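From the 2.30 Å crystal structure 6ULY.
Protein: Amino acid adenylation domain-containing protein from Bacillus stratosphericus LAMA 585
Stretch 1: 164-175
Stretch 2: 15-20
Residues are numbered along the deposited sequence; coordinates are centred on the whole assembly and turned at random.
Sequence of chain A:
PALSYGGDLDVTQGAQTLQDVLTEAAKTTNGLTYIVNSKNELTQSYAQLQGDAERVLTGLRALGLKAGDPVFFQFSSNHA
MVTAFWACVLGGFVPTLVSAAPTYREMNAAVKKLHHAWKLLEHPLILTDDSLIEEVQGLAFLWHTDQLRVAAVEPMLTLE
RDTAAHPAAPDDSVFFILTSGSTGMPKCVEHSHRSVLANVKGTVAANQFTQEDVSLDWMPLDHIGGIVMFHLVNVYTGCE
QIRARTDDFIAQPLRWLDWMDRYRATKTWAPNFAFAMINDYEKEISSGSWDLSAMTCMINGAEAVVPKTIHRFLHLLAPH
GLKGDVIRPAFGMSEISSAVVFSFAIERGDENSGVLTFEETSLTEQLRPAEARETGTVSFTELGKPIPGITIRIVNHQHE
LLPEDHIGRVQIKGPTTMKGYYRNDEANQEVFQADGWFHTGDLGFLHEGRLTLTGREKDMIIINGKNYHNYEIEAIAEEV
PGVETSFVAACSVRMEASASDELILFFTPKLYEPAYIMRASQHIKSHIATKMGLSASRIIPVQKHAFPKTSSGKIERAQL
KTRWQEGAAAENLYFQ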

# COMPACT_ATOMS: atom_id res chain seq x y z
N ALA A 164 7.15 16.81 -39.50
CA ALA A 164 6.77 17.97 -38.69
C ALA A 164 6.80 17.58 -37.22
O ALA A 164 5.80 17.15 -36.64
CB ALA A 164 5.40 18.48 -39.11
N ALA A 165 7.97 17.73 -36.60
CA ALA A 165 8.13 17.40 -35.19
C ALA A 165 7.56 18.52 -34.32
O ALA A 165 7.88 19.69 -34.50
CB ALA A 165 9.61 17.19 -34.85
N HIS A 166 6.70 18.14 -33.38
CA HIS A 166 6.15 19.11 -32.44
C HIS A 166 7.28 19.79 -31.68
O HIS A 166 8.16 19.10 -31.14
CB HIS A 166 5.20 18.43 -31.47
CG HIS A 166 4.58 19.35 -30.47
ND1 HIS A 166 5.18 19.65 -29.26
CD2 HIS A 166 3.42 20.05 -30.49
CE1 HIS A 166 4.41 20.49 -28.59
NE2 HIS A 166 3.34 20.74 -29.31
N PRO A 167 7.31 21.12 -31.61
CA PRO A 167 8.39 21.79 -30.87
C PRO A 167 8.19 21.59 -29.38
O PRO A 167 7.18 22.01 -28.81
CB PRO A 167 8.24 23.26 -31.28
CG PRO A 167 6.77 23.41 -31.52
CD PRO A 167 6.27 22.08 -32.05
N ALA A 168 9.14 20.92 -28.74
CA ALA A 168 9.04 20.56 -27.34
C ALA A 168 9.89 21.50 -26.49
O ALA A 168 10.92 22.00 -26.93
CB ALA A 168 9.48 19.12 -27.10
N ALA A 169 9.43 21.73 -25.26
CA ALA A 169 10.15 22.49 -24.25
C ALA A 169 10.78 21.55 -23.23
O ALA A 169 10.19 20.51 -22.90
CB ALA A 169 9.20 23.46 -23.54
N PRO A 170 11.96 21.88 -22.71
CA PRO A 170 12.62 20.98 -21.74
C PRO A 170 11.73 20.50 -20.61
O PRO A 170 11.90 19.37 -20.13
CB PRO A 170 13.78 21.83 -21.22
CG PRO A 170 14.13 22.71 -22.38
CD PRO A 170 12.82 23.03 -23.06
N ASP A 171 10.78 21.32 -20.15
CA ASP A 171 9.94 20.94 -19.02
C ASP A 171 8.70 20.17 -19.43
O ASP A 171 7.97 19.70 -18.56
CB ASP A 171 9.54 22.18 -18.23
CG ASP A 171 10.71 22.83 -17.52
OD1 ASP A 171 11.42 22.11 -16.78
OD2 ASP A 171 10.94 24.04 -17.72
N ASP A 172 8.44 20.03 -20.73
CA ASP A 172 7.37 19.16 -21.19
C ASP A 172 7.57 17.75 -20.65
O ASP A 172 8.70 17.27 -20.54
CB ASP A 172 7.31 19.14 -22.72
CG ASP A 172 6.87 20.46 -23.31
OD1 ASP A 172 6.47 21.36 -22.54
OD2 ASP A 172 6.93 20.60 -24.55
N SER A 173 6.47 17.10 -20.30
CA SER A 173 6.53 15.69 -19.93
C SER A 173 6.97 14.86 -21.13
O SER A 173 6.43 15.01 -22.23
CB SER A 173 5.17 15.21 -19.43
OG SER A 173 4.82 15.87 -18.23
N VAL A 174 7.95 13.98 -20.93
CA VAL A 174 8.50 13.18 -22.01
C VAL A 174 7.98 11.75 -21.99
O VAL A 174 7.77 11.15 -23.04
CB VAL A 174 10.05 13.22 -21.97
CG1 VAL A 174 10.58 12.52 -20.73
CG2 VAL A 174 10.63 12.61 -23.25
N PHE A 175 7.77 11.18 -20.80
CA PHE A 175 7.09 9.89 -20.71
C PHE A 175 6.63 9.64 -19.28
O PHE A 175 7.13 10.24 -18.33
CB PHE A 175 7.99 8.73 -21.19
CG PHE A 175 9.21 8.50 -20.34
CD1 PHE A 175 9.13 7.77 -19.16
CD2 PHE A 175 10.44 8.97 -20.74
CE1 PHE A 175 10.26 7.56 -18.38
CE2 PHE A 175 11.57 8.76 -19.97
CZ PHE A 175 11.48 8.05 -18.79
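Stretch 2, residues 15-20: AQTLQD

The most unusual feature of this contact is its one hydrogen bond, which is very short: Gln19 NE2 donates to His166 O across 2.5 Å, at a nearly straight N-H...acceptor angle of 166°. A backbone carbonyl in an irregular segment is thus met by a side-chain amide from the first turn of a helix. Gln19 points its CA-to-CB bond toward stretch 1 and reaches out with chi1 m and chi2 t, an extended arm; it is also the residue with the largest covered area here. Its other amide atom, OE1, lies 3.8 Å from Ala165 CB.

Stretch 2 arrives as loop through Ala15 and Gln16, places Thr17 at the N-cap position, and turns helical from Leu18 onward. Stretch 1 runs extended from Ala165 to Ala168, folds through a type I turn from Ala169 to Asp172, and enters a strand at Ser173. That turn is closed twice, by Asp172 N to Ala169 O and by Ala169 N to Asp172 OD2, both at 2.8 Å, so the turn that carries Pro170 is closed from within.

The segments Gln16 to Gln19 and His166 to Pro170 run roughly antiparallel; Val174 and Leu18 lie outside that order. The CA atoms come nearest at Pro170 and Thr17, 5.4 Å apart. Ala168 CB sits 3.7 Å from Thr17 OG1 and 3.9 Å from Gln19 NE2, while Pro170 CB packs 3.8 Å from Gln16 O. Further along, the CA atoms of Val174 and Leu18 stand 8.1 Å apart, and side chains fill the gap. Leu18 starts sideways, but its end comes nearer, bringing CD1 to a tight 3.3 Å from Val174 CG2.

The rule to read is economical: one directed polar bond to a loop carbonyl, small residues beside the helix start, and one buried aliphatic pair, within a contact that buries 348 Å², both sides summed.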

# COMPACT_ATOMS: atom_id res chain seq x y z
N ALA A 15 22.23 18.76 -25.92
CA ALA A 15 20.81 18.77 -26.26
C ALA A 15 19.96 19.05 -25.03
O ALA A 15 20.32 18.70 -23.90
CB ALA A 15 20.40 17.44 -26.88
N GLN A 16 18.81 19.69 -25.26
CA GLN A 16 17.90 20.09 -24.19
C GLN A 16 16.57 19.36 -24.23
O GLN A 16 15.89 19.29 -23.19
CB GLN A 16 17.64 21.60 -24.27
CG GLN A 16 18.90 22.44 -24.17
CD GLN A 16 19.56 22.31 -22.82
OE1 GLN A 16 18.96 22.62 -21.79
NE2 GLN A 16 20.81 21.84 -22.81
N THR A 17 16.18 18.82 -25.38
CA THR A 17 15.03 17.94 -25.52
C THR A 17 15.48 16.64 -26.18
O THR A 17 16.57 16.56 -26.76
CB THR A 17 13.92 18.59 -26.36
OG1 THR A 17 12.84 17.67 -26.53
CG2 THR A 17 14.44 18.99 -27.75
N LEU A 18 14.64 15.61 -26.08
CA LEU A 18 14.99 14.33 -26.68
C LEU A 18 14.97 14.39 -28.20
O LEU A 18 15.65 13.59 -28.85
CB LEU A 18 14.06 13.23 -26.19
CG LEU A 18 14.21 12.77 -24.73
CD1 LEU A 18 13.44 11.48 -24.51
CD2 LEU A 18 15.66 12.58 -24.31
N GLN A 19 14.21 15.31 -28.79
CA GLN A 19 14.26 15.51 -30.23
C GLN A 19 15.67 15.89 -30.67
O GLN A 19 16.17 15.38 -31.68
CB GLN A 19 13.26 16.59 -30.65
CG GLN A 19 11.81 16.15 -30.56
CD GLN A 19 10.85 17.27 -30.90
OE1 GLN A 19 11.21 18.24 -31.56
NE2 GLN A 19 9.61 17.15 -30.44
N ASP A 20 16.32 16.79 -29.93
CA ASP A 20 17.69 17.16 -30.26
C ASP A 20 18.65 15.99 -30.08
O ASP A 20 19.65 15.89 -30.79
CB ASP A 20 18.13 18.35 -29.40
CG ASP A 20 17.19 19.54 -29.51
OD1 ASP A 20 16.49 19.67 -30.54
OD2 ASP A 20 17.15 20.36 -28.56